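Local coordinates for kappa-carrageenase (Pseudoalteromonas carrageenovora, PDB 1DYP), which hydrolyses, as an endo-acting family 16 glycoside hydrolase, the beta-1,4 linkages of kappa-carrageenan between D-galactose 4-sulfate and 3,6-anhydro-D-galactose, at residues A[56-61]-A[257-262]. The protein carries 1 engineered substitution. Numbering follows the deposited sequence.
Sequences KLTTKR and PTSMEV
Lys56 lays its aliphatic chain over the Ser259 side chain, with CG anti to the backbone N (chi1 176°) and 3.4 Å from Ser259 CB. The bend at chi3 sets CE beside the Glu261 carboxylate; in the conformer described, Lys56 CE stands 3.3 Å from Glu261 OE2, whereas the 4.0 Å from Lys56 NZ to that oxygen is neither hydrogen bond nor salt bridge. Further along this face Thr58 rests CG2 against Pro257 CB at 3.6 Å. The opposite face is apolar around Leu57 and Met260, a selenomethionine here: Leu57 CB meets Met260 CG at 3.7 Å, CD1 approaches SE, and Leu229 and Ile104 extend the packing into the core. Between the two faces run the paired backbone bonds of an antiparallel ladder, Leu57 with Met260 and Thr59 with Thr258, the Thr59 N to Thr258 O bond being nearly straight (175°). They join strands 54-70 and 258-270 within the beta-sandwich of this catalytic domain. Thr59 OG1 turns to Ser86 and Gln231. An alanine in place of Lys56 would probably leave Ser259 OG and Glu261 OE2 without the methylenes now packed against them. Ser259 O and Glu261 OE1 are each a cadmium ligand, too far apart to share one ion; the cadmium on OE1 probably offsets part of the carboxylate's charge, and the nearby, unbonded ammonium may add a weaker contribution.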
ATOM      1  N   LYS A  56       4.367  -0.555  14.320  1.00  9.07           N
ATOM      2  CA  LYS A  56       5.321   0.419  13.820  1.00  9.36           C
ATOM      3  C   LYS A  56       6.104  -0.234  12.692  1.00  8.98           C
ATOM      4  O   LYS A  56       6.699  -1.293  12.882  1.00  8.93           O
ATOM      5  CB  LYS A  56       6.280   0.852  14.936  1.00 10.05           C
ATOM      6  CG  LYS A  56       7.373   1.805  14.476  1.00 11.06           C
ATOM      7  CD  LYS A  56       8.308   2.221  15.611  1.00 11.83           C
ATOM      8  CE  LYS A  56       7.655   3.216  16.554  1.00 12.04           C
ATOM      9  NZ  LYS A  56       8.614   3.716  17.580  0.50 12.33           N
ATOM     10  N   LEU A  57       6.071   0.381  11.514  1.00  8.59           N
ATOM     11  CA  LEU A  57       6.807  -0.128  10.361  1.00  8.38           C
ATOM     12  C   LEU A  57       7.913   0.889  10.135  1.00  8.16           C
ATOM     13  O   LEU A  57       7.664   2.048   9.795  1.00  8.37           O
ATOM     14  CB  LEU A  57       5.883  -0.245   9.148  1.00  8.08           C
ATOM     15  CG  LEU A  57       4.721  -1.219   9.384  1.00  7.87           C
ATOM     16  CD1 LEU A  57       3.833  -1.292   8.150  1.00  8.12           C
ATOM     17  CD2 LEU A  57       5.271  -2.597   9.722  1.00  7.83           C
ATOM     18  N   THR A  58       9.144   0.435  10.337  1.00  7.95           N
ATOM     19  CA  THR A  58      10.307   1.297  10.255  1.00  7.78           C
ATOM     20  C   THR A  58      11.190   1.144   9.031  1.00  7.47           C
ATOM     21  O   THR A  58      11.463   0.032   8.584  1.00  7.44           O
ATOM     22  CB  THR A  58      11.195   1.074  11.500  1.00  7.98           C
ATOM     23  OG1 THR A  58      10.417   1.293  12.683  1.00  8.39           O
ATOM     24  CG2 THR A  58      12.397   2.009  11.492  1.00  8.27           C
ATOM     25  N   THR A  59      11.624   2.278   8.488  1.00  7.49           N
ATOM     26  CA  THR A  59      12.549   2.278   7.364  1.00  7.54           C
ATOM     27  C   THR A  59      13.875   2.690   7.986  1.00  7.75           C
ATOM     28  O   THR A  59      13.956   3.711   8.675  1.00  7.88           O
ATOM     29  CB  THR A  59      12.169   3.302   6.282  1.00  7.43           C
ATOM     30  OG1 THR A  59      10.897   2.958   5.724  1.00  7.35           O
ATOM     31  CG2 THR A  59      13.212   3.305   5.168  1.00  7.39           C
ATOM     32  N   LYS A  60      14.906   1.887   7.760  1.00  7.97           N
ATOM     33  CA  LYS A  60      16.217   2.166   8.322  1.00  8.41           C
ATOM     34  C   LYS A  60      17.261   2.284   7.233  1.00  8.23           C
ATOM     35  O   LYS A  60      17.133   1.680   6.168  1.00  7.86           O
ATOM     36  CB  LYS A  60      16.660   1.023   9.239  1.00  9.14           C
ATOM     37  CG  LYS A  60      15.714   0.637  10.356  1.00 10.54           C
ATOM     38  CD  LYS A  60      16.301  -0.551  11.116  1.00 11.75           C
ATOM     39  CE  LYS A  60      15.406  -1.011  12.258  1.00 12.54           C
ATOM     40  NZ  LYS A  60      15.977  -2.212  12.945  1.00 13.27           N
ATOM     41  N   ARG A  61      18.292   3.075   7.499  1.00  8.11           N
ATOM     42  CA  ARG A  61      19.396   3.169   6.563  1.00  8.38           C
ATOM     43  C   ARG A  61      20.136   1.879   6.906  1.00  8.61           C
ATOM     44  O   ARG A  61      20.631   1.717   8.024  1.00  8.65           O
ATOM     45  CB  ARG A  61      20.272   4.379   6.870  1.00  8.22           C
ATOM     46  CG  ARG A  61      21.576   4.412   6.088  1.00  8.23           C
ATOM     47  CD  ARG A  61      21.376   4.652   4.595  1.00  7.99           C
ATOM     48  NE  ARG A  61      22.675   4.734   3.935  1.00  7.77           N
ATOM     49  CZ  ARG A  61      23.406   3.682   3.581  1.00  7.58           C
ATOM     50  NH1 ARG A  61      22.961   2.452   3.802  1.00  7.72           N
ATOM     51  NH2 ARG A  61      24.610   3.863   3.050  1.00  7.96           N
ATOM     52  N   PRO A 257      16.437   6.202  11.599  1.00  9.50           N
ATOM     53  CA  PRO A 257      15.212   5.521  11.168  1.00  9.41           C
ATOM     54  C   PRO A 257      13.983   6.414  11.275  1.00  9.40           C
ATOM     55  O   PRO A 257      13.964   7.382  12.040  1.00  9.42           O
ATOM     56  CB  PRO A 257      15.132   4.336  12.120  1.00  9.63           C
ATOM     57  CG  PRO A 257      15.678   4.916  13.390  1.00  9.78           C
ATOM     58  CD  PRO A 257      16.894   5.679  12.899  1.00  9.45           C
ATOM     59  N   THR A 258      12.965   6.088  10.488  1.00  9.21           N
ATOM     60  CA  THR A 258      11.712   6.828  10.512  1.00  9.07           C
ATOM     61  C   THR A 258      10.635   5.757  10.392  1.00  9.17           C
ATOM     62  O   THR A 258      10.810   4.770   9.679  1.00  8.82           O
ATOM     63  CB  THR A 258      11.644   7.866   9.371  1.00  9.25           C
ATOM     64  OG1 THR A 258      10.535   8.742   9.600  1.00  9.22           O
ATOM     65  CG2 THR A 258      11.503   7.191   8.019  1.00  9.21           C
ATOM     66  N   SER A 259       9.516   5.953  11.079  1.00  9.22           N
ATOM     67  CA  SER A 259       8.466   4.949  11.057  1.00  9.44           C
ATOM     68  C   SER A 259       7.046   5.476  11.010  1.00  9.42           C
ATOM     69  O   SER A 259       6.742   6.554  11.521  1.00  9.48           O
ATOM     70  CB  SER A 259       8.610   4.053  12.283  1.00  9.58           C
ATOM     71  OG  SER A 259       8.574   4.837  13.462  0.50 10.06           O
HETATM   72  N   MSE A 260       6.176   4.685  10.397  1.00  9.31           N
HETATM   73  CA  MSE A 260       4.773   5.017  10.291  1.00  9.27           C
HETATM   74  C   MSE A 260       4.191   4.140  11.396  1.00  9.00           C
HETATM   75  O   MSE A 260       4.759   3.093  11.730  1.00  8.70           O
HETATM   76  CB  MSE A 260       4.212   4.573   8.937  1.00  9.96           C
HETATM   77  CG  MSE A 260       4.240   3.063   8.738  1.00 10.58           C
HETATM   78 SE   MSE A 260       3.537   2.463   7.037  1.00 12.24          SE
HETATM   79  CE  MSE A 260       1.659   2.468   7.429  1.00 11.06           C
ATOM     80  N   GLU A 261       3.076   4.566  11.973  1.00  8.80           N
ATOM     81  CA  GLU A 261       2.442   3.790  13.026  1.00  8.82           C
ATOM     82  C   GLU A 261       0.991   3.523  12.659  1.00  8.65           C
ATOM     83  O   GLU A 261       0.308   4.394  12.119  1.00  8.62           O
ATOM     84  CB  GLU A 261       2.508   4.534  14.359  0.50  9.08           C
ATOM     85  CG  GLU A 261       3.913   4.920  14.790  0.50  9.39           C
ATOM     86  CD  GLU A 261       3.964   5.386  16.230  0.50  9.58           C
ATOM     87  OE1 GLU A 261       3.064   6.148  16.638  0.50  9.81           O
ATOM     88  OE2 GLU A 261       4.905   4.994  16.951  0.50  9.84           O
ATOM     89  N   VAL A 262       0.532   2.310  12.948  1.00  8.48           N
ATOM     90  CA  VAL A 262      -0.836   1.924  12.656  1.00  8.18           C
ATOM     91  C   VAL A 262      -1.503   1.513  13.961  1.00  8.22           C
ATOM     92  O   VAL A 262      -1.119   0.524  14.586  1.00  8.05           O
ATOM     93  CB  VAL A 262      -0.886   0.737  11.673  1.00  8.22           C
ATOM     94  CG1 VAL A 262      -2.319   0.485  11.234  1.00  8.09           C
ATOM     95  CG2 VAL A 262       0.001   1.023  10.472  1.00  8.20           C
TER